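Local atomic coordinates of protein kinase domain-containing protein (PDB entry 6Z3U), a protein that probably phosphorylates serine and threonine residues of proteins with ATP, as the CDK7-type kinase of the CDK-activating complex. Residues I184-V187 / E188-Y192; W260-P264 / E265-G269; E303-T306 / L307-H311. One frame throughout, in Å; residues are numbered along the deposited sequence.

Contact 1 (I184-V187 / E188-Y192)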
# COMPACT_ATOMS: atom_id res chain seq x y z
N ILE B 184 -30.99 0.61 0.38
CA ILE B 184 -31.52 0.93 1.70
C ILE B 184 -32.44 2.14 1.64
O ILE B 184 -33.49 2.18 2.29
CB ILE B 184 -30.36 1.14 2.69
CG1 ILE B 184 -29.63 -0.18 2.93
CG2 ILE B 184 -30.89 1.72 4.00
CD1 ILE B 184 -28.31 -0.05 3.66
N ARG B 185 -32.06 3.16 0.87
CA ARG B 185 -32.88 4.37 0.79
C ARG B 185 -34.18 4.13 0.04
O ARG B 185 -35.17 4.83 0.29
CB ARG B 185 -32.09 5.51 0.13
CG ARG B 185 -30.95 6.07 0.96
CD ARG B 185 -30.30 7.26 0.26
NE ARG B 185 -31.09 8.48 0.40
CZ ARG B 185 -30.76 9.52 1.17
NH1 ARG B 185 -31.56 10.58 1.22
NH2 ARG B 185 -29.63 9.52 1.87
N ASP B 186 -34.20 3.16 -0.88
CA ASP B 186 -35.36 2.93 -1.74
C ASP B 186 -36.41 2.14 -0.95
O ASP B 186 -36.68 0.96 -1.20
CB ASP B 186 -34.95 2.20 -3.01
CG ASP B 186 -36.01 2.27 -4.10
OD1 ASP B 186 -35.65 2.08 -5.28
OD2 ASP B 186 -37.18 2.55 -3.77
N VAL B 187 -37.02 2.82 0.02
CA VAL B 187 -37.99 2.18 0.89
C VAL B 187 -39.30 1.90 0.16
O VAL B 187 -40.05 1.01 0.56
CB VAL B 187 -38.25 3.05 2.13
CG1 VAL B 187 -39.37 2.47 2.98
CG2 VAL B 187 -36.97 3.19 2.95
N GLU B 188 -39.59 2.64 -0.91
CA GLU B 188 -40.87 2.48 -1.57
C GLU B 188 -40.91 1.26 -2.49
O GLU B 188 -41.96 0.62 -2.60
CB GLU B 188 -41.21 3.75 -2.35
CG GLU B 188 -42.64 3.84 -2.87
CD GLU B 188 -42.80 3.24 -4.25
OE1 GLU B 188 -43.58 2.28 -4.40
OE2 GLU B 188 -42.16 3.76 -5.19
N ARG B 189 -39.79 0.91 -3.13
CA ARG B 189 -39.78 -0.13 -4.15
C ARG B 189 -38.92 -1.34 -3.83
O ARG B 189 -39.21 -2.42 -4.33
CB ARG B 189 -39.32 0.48 -5.49
CG ARG B 189 -40.15 1.69 -5.91
CD ARG B 189 -39.75 2.27 -7.26
NE ARG B 189 -38.40 2.83 -7.26
CZ ARG B 189 -37.86 3.50 -8.28
NH1 ARG B 189 -36.62 3.97 -8.18
NH2 ARG B 189 -38.55 3.68 -9.40
N VAL B 190 -37.87 -1.19 -3.01
CA VAL B 190 -36.94 -2.28 -2.74
C VAL B 190 -37.33 -2.97 -1.44
O VAL B 190 -37.40 -2.32 -0.38
CB VAL B 190 -35.49 -1.78 -2.67
CG1 VAL B 190 -34.59 -2.86 -2.12
CG2 VAL B 190 -35.01 -1.36 -4.04
N ARG B 191 -37.55 -4.28 -1.50
CA ARG B 191 -37.92 -5.09 -0.35
C ARG B 191 -36.83 -6.11 -0.09
O ARG B 191 -36.48 -6.89 -0.98
CB ARG B 191 -39.26 -5.81 -0.60
CG ARG B 191 -40.46 -4.90 -0.78
CD ARG B 191 -41.16 -4.64 0.54
NE ARG B 191 -40.44 -3.68 1.37
CZ ARG B 191 -40.46 -2.37 1.17
NH1 ARG B 191 -39.77 -1.57 1.97
NH2 ARG B 191 -41.16 -1.85 0.17
N TYR B 192 -36.30 -6.13 1.14
CA TYR B 192 -35.31 -7.12 1.53
C TYR B 192 -35.56 -7.53 2.98
O TYR B 192 -36.11 -6.77 3.77
CB TYR B 192 -33.87 -6.60 1.36
CG TYR B 192 -33.43 -5.53 2.33
CD1 TYR B 192 -32.98 -5.85 3.60
CD2 TYR B 192 -33.42 -4.19 1.95
CE1 TYR B 192 -32.56 -4.87 4.48
CE2 TYR B 192 -33.01 -3.20 2.82
CZ TYR B 192 -32.58 -3.55 4.09
OH TYR B 192 -32.16 -2.58 4.96
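Asp186 meets Arg189 in the turn that leaves helix 180-185, and its two carboxylate oxygens do different jobs. OD2 takes the backbone N of Arg189 at 3.1 Å, the donor coming from above the carboxylate plane. OD1 is turned to the Arg189 side chain, where NE lies 3.5 Å from it in a salt bridge whose hydrogen bond is weak. The two groups do not lie flat against each other; carboxylate and guanidinium planes are 43° apart. With CG anti to the Asp186 backbone N (chi1 -164°), the acid swings forward along the chain and meets the next turn rather than folding back on the helix.

The main chain of Asp186 works in the same direction: its O accepts the Val190 N at 3.1 Å, which together with the OD2 bond makes an Asx motif. Asp186 is also the centre of an inverse gamma turn. Val190 crosses the Asp186 side chain at about a right angle, CG2 3.7 Å from Asp186 CB.

A second grip comes from Arg191. Its chain is bent at two successive torsions, which doubles it back so that NH1 and NH2 approach Val187 O end-on, at 3.0 and 3.1 Å. The oxygen sits nearly in the guanidinium plane, at its edge, and both nitrogens reach it from the same face of the carbonyl. Farther in, the Tyr192 hydroxyl passes 4.0 Å from Ile184 CG1 on its way to a hydrogen bond with Leu289 O. Arg292 binds Ile184 O and Val190 O, tying the turn to the rest of the kinase C-lobe.

Arg189 thus probably eases the Asp186 charge, which has Glu188 as a like charge nearby. Arg191 instead gives two N-H bonds to a neutral carbonyl, which probably helps it tolerate the nearby Arg292.

Contact 2 (W260-P264 / E265-G269)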
# COMPACT_ATOMS: atom_id res chain seq x y z
N TRP B 260 -20.77 9.45 10.99
CA TRP B 260 -21.81 8.53 11.45
C TRP B 260 -21.29 7.13 11.70
O TRP B 260 -21.94 6.36 12.42
CB TRP B 260 -22.95 8.49 10.42
CG TRP B 260 -23.61 9.81 10.19
CD1 TRP B 260 -23.37 10.98 10.86
CD2 TRP B 260 -24.61 10.11 9.21
NE1 TRP B 260 -24.17 11.98 10.36
CE2 TRP B 260 -24.93 11.47 9.34
CE3 TRP B 260 -25.26 9.36 8.22
CZ2 TRP B 260 -25.88 12.10 8.54
CZ3 TRP B 260 -26.20 9.98 7.42
CH2 TRP B 260 -26.50 11.34 7.59
N TYR B 261 -20.15 6.77 11.11
CA TYR B 261 -19.57 5.44 11.26
C TYR B 261 -18.23 5.47 12.00
O TYR B 261 -17.55 4.44 12.07
CB TYR B 261 -19.40 4.79 9.89
CG TYR B 261 -20.65 4.90 9.03
CD1 TYR B 261 -20.88 6.03 8.26
CD2 TYR B 261 -21.59 3.88 9.01
CE1 TYR B 261 -22.01 6.15 7.49
CE2 TYR B 261 -22.74 3.99 8.24
CZ TYR B 261 -22.94 5.13 7.48
OH TYR B 261 -24.06 5.25 6.71
N ARG B 262 -17.86 6.63 12.56
CA ARG B 262 -16.56 6.78 13.22
C ARG B 262 -16.61 6.13 14.61
O ARG B 262 -17.56 6.38 15.36
CB ARG B 262 -16.20 8.25 13.38
CG ARG B 262 -14.72 8.52 13.55
CD ARG B 262 -14.45 9.96 13.97
NE ARG B 262 -15.15 10.95 13.15
CZ ARG B 262 -14.78 11.35 11.94
NH1 ARG B 262 -13.70 10.84 11.37
NH2 ARG B 262 -15.50 12.26 11.30
N PRO B 263 -15.63 5.31 14.97
CA PRO B 263 -15.66 4.69 16.30
C PRO B 263 -15.33 5.71 17.38
O PRO B 263 -14.79 6.78 17.09
CB PRO B 263 -14.57 3.61 16.21
CG PRO B 263 -13.63 4.12 15.18
CD PRO B 263 -14.46 4.88 14.19
N PRO B 264 -15.64 5.40 18.64
CA PRO B 264 -15.38 6.38 19.71
C PRO B 264 -13.91 6.71 19.89
O PRO B 264 -13.57 7.86 20.18
CB PRO B 264 -15.99 5.72 20.96
CG PRO B 264 -16.08 4.26 20.62
CD PRO B 264 -16.33 4.20 19.15
N GLU B 265 -13.02 5.72 19.74
CA GLU B 265 -11.60 5.99 19.95
C GLU B 265 -11.08 7.01 18.94
O GLU B 265 -10.19 7.81 19.27
CB GLU B 265 -10.80 4.69 19.88
CG GLU B 265 -10.80 3.97 18.53
CD GLU B 265 -11.82 2.85 18.45
OE1 GLU B 265 -12.87 2.94 19.12
OE2 GLU B 265 -11.56 1.87 17.72
N LEU B 266 -11.63 7.02 17.73
CA LEU B 266 -11.23 8.03 16.75
C LEU B 266 -11.89 9.37 17.04
O LEU B 266 -11.27 10.42 16.86
CB LEU B 266 -11.58 7.56 15.34
CG LEU B 266 -10.43 6.96 14.52
CD1 LEU B 266 -9.62 5.97 15.33
CD2 LEU B 266 -10.96 6.30 13.25
N LEU B 267 -13.14 9.35 17.51
CA LEU B 267 -13.78 10.58 17.95
C LEU B 267 -12.98 11.24 19.07
O LEU B 267 -12.97 12.47 19.18
CB LEU B 267 -15.21 10.30 18.43
CG LEU B 267 -16.25 9.99 17.35
CD1 LEU B 267 -17.44 9.27 17.95
CD2 LEU B 267 -16.71 11.26 16.66
N PHE B 268 -12.30 10.44 19.88
CA PHE B 268 -11.47 10.95 20.97
C PHE B 268 -10.05 11.27 20.53
O PHE B 268 -9.20 11.55 21.38
CB PHE B 268 -11.45 9.94 22.12
CG PHE B 268 -12.81 9.68 22.72
CD1 PHE B 268 -13.79 10.66 22.72
CD2 PHE B 268 -13.10 8.45 23.29
CE1 PHE B 268 -15.03 10.41 23.28
CE2 PHE B 268 -14.34 8.20 23.84
CZ PHE B 268 -15.30 9.18 23.84
N GLY B 269 -9.77 11.25 19.22
CA GLY B 269 -8.47 11.66 18.73
C GLY B 269 -7.38 10.62 18.87
O GLY B 269 -6.20 10.99 18.91
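From Pro263 O to Leu267 N the backbone makes a 3.1 Å hydrogen bond in the carbonyl plane, and this opens the short helix 264-267, with Pro263 as its N-cap. Pro264 and Glu265 correspond to the end of the Ala-Pro-Glu motif that closes the activation segment of protein kinases. Gly269, with positive phi, is the C' residue of the Schellman motif that ends the helix.

Arg262 lies along the start of the helix with its aliphatic part. CG is anti to the backbone N (chi1 -158°), which carries the chain toward the next turn: its CG touches Leu266 CB at 3.7 Å, crossing at about a right angle, and its CD touches Leu267 CD2, also at 3.7 Å. The Pro263 ring meets Leu266 as well, its CD 3.9 Å from Leu266 CD2.

Glu265 turns back over the prolines. Its CG stands between the backbone N and the carbonyl carbon (chi1 64°) and the chain bends again at chi2, which brings OE1 to 3.4 Å from Pro263 CB. The same oxygen forms a salt bridge with Arg371, an ion pair familiar from the kinase family, and Gly39 of the RING-type subunit packs against this glutamate. Cutting this side chain back to an alanine is likely to leave Arg371 without its carboxylate mate and open a gap beside the Pro263 ring. Val277 and Trp280 of helix 276-291 cover the glutamate and Pro263 respectively.

At the far end Phe268 folds its ring back over the helix, next to Trp329. Pro264 O both accepts the Phe268 N at 2.9 Å and lies over one face of the Phe268 ring, 3.1 Å above its plane and nearer the ring's border than its centre.

Contact 3 (E303-T306 / L307-H311)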
# COMPACT_ATOMS: atom_id res chain seq x y z
N GLU B 303 -22.18 15.78 18.80
CA GLU B 303 -23.42 15.03 18.61
C GLU B 303 -23.13 13.55 18.44
O GLU B 303 -23.84 12.71 19.01
CB GLU B 303 -24.19 15.56 17.40
CG GLU B 303 -24.80 16.95 17.59
CD GLU B 303 -25.73 17.34 16.46
OE1 GLU B 303 -26.51 16.48 16.00
OE2 GLU B 303 -25.68 18.51 16.03
N GLN B 304 -22.09 13.20 17.68
CA GLN B 304 -21.74 11.80 17.52
C GLN B 304 -21.34 11.18 18.85
O GLN B 304 -21.75 10.06 19.18
CB GLN B 304 -20.62 11.64 16.50
CG GLN B 304 -20.45 10.23 15.98
CD GLN B 304 -21.65 9.75 15.19
OE1 GLN B 304 -22.44 10.55 14.69
NE2 GLN B 304 -21.80 8.44 15.07
N ILE B 305 -20.57 11.91 19.65
CA ILE B 305 -20.19 11.42 20.97
C ILE B 305 -21.43 11.26 21.84
O ILE B 305 -21.62 10.23 22.50
CB ILE B 305 -19.16 12.36 21.63
CG1 ILE B 305 -17.83 12.29 20.89
CG2 ILE B 305 -18.99 12.02 23.10
CD1 ILE B 305 -16.83 13.34 21.31
N THR B 306 -22.30 12.27 21.86
CA THR B 306 -23.51 12.19 22.66
C THR B 306 -24.40 11.04 22.19
O THR B 306 -24.98 10.32 23.01
CB THR B 306 -24.28 13.51 22.59
OG1 THR B 306 -23.44 14.57 23.06
CG2 THR B 306 -25.53 13.45 23.45
N LEU B 307 -24.49 10.84 20.87
CA LEU B 307 -25.33 9.77 20.35
C LEU B 307 -24.82 8.40 20.79
O LEU B 307 -25.60 7.54 21.19
CB LEU B 307 -25.41 9.86 18.83
CG LEU B 307 -26.34 10.93 18.26
CD1 LEU B 307 -26.22 10.98 16.74
CD2 LEU B 307 -27.78 10.68 18.66
N ILE B 308 -23.51 8.19 20.71
CA ILE B 308 -22.95 6.91 21.15
C ILE B 308 -23.22 6.71 22.63
O ILE B 308 -23.56 5.61 23.08
CB ILE B 308 -21.45 6.83 20.82
CG1 ILE B 308 -21.26 6.84 19.30
CG2 ILE B 308 -20.84 5.57 21.43
CD1 ILE B 308 -19.81 6.94 18.86
N CYS B 309 -23.08 7.77 23.43
CA CYS B 309 -23.40 7.68 24.85
C CYS B 309 -24.86 7.32 25.06
O CYS B 309 -25.20 6.53 25.94
CB CYS B 309 -23.06 8.99 25.55
SG CYS B 309 -21.29 9.33 25.74
N LYS B 310 -25.75 7.90 24.25
CA LYS B 310 -27.18 7.68 24.44
C LYS B 310 -27.58 6.26 24.05
O LYS B 310 -28.29 5.58 24.79
CB LYS B 310 -27.97 8.72 23.65
CG LYS B 310 -29.49 8.62 23.78
CD LYS B 310 -30.19 9.53 22.78
CE LYS B 310 -31.70 9.34 22.80
NZ LYS B 310 -32.34 9.98 24.00
N HIS B 311 -27.12 5.80 22.89
CA HIS B 311 -27.62 4.56 22.30
C HIS B 311 -26.73 3.35 22.55
O HIS B 311 -27.22 2.22 22.43
CB HIS B 311 -27.80 4.72 20.78
CG HIS B 311 -28.96 5.59 20.40
ND1 HIS B 311 -29.68 6.33 21.31
CD2 HIS B 311 -29.52 5.83 19.19
CE1 HIS B 311 -30.64 6.99 20.68
NE2 HIS B 311 -30.57 6.70 19.40
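Glu303 and Leu307 make the first of four backbone hydrogen bonds that join the two segments within helix 301-311, the helix of the C-lobe that follows helix 276-291 and corresponds to helix G of the kinase fold. All four are alpha-helical, each joining a residue to the one four places on. Leu307 N reaches Glu303 O at 2.7 Å, Ile308 N reaches Gln304 O at 3.0 Å, and Cys309 N reaches Ile305 O at 3.0 Å. The fourth of these, Lys310 N to Thr306 O, is 2.8 Å long and more bent, with 144° at the hydrogen. The pattern goes on with His311 N to Leu307 O at 2.9 Å.

Polar side chains are used mostly outside this pair of turns. Thr306 puts OG1 beside its own backbone N (chi1 -58°), close to the previous turn, where it hydrogen-bonds with Met302 O. The amide of Gln304 spans the incoming loop, OE1 accepting from Gly298 N and NE2 donating to Leu296 O. With both ends of the amide held, its rotation is fixed.

Carbon also meets carbonyl between the turns: Leu307 leans its CG on Glu303 O at 3.2 Å. Apolar contacts are light. Ile308 lays its CD1 4.4 Å from Gln304 CG, the branch leaning back toward the turn before it. The buried side of the helix, formed by Gln304, Ile305 and Ile308, rests on Leu267 of helix 264-267, while Trp330 covers Ile305 from a loop. On Cys309 the sulfur lies anti to the carbonyl carbon, which points it back along the helix: SG comes to 4.4 Å from Ile305 CG2.

All three contacts lie in the helical C-lobe and follow one another along the chain. Contact 1 stands apart: its centre is about 29 Å from that of contact 2 and about 27 Å from that of contact 3, with no touch to either. Contacts 2 and 3 are neighbours, centres about 11 Å apart, and meet directly, Leu267 CD1 lying 3.4 Å from Ile308 CD1 and Phe268 CE1 4.0 Å from Ile305 CD1. Helix 276-291 connects the two regions: Val277 near its start packs on contact 2, and Leu289 near its end bonds to contact 1. The end of the activation segment is thus packed between helices 276-291 and 301-311.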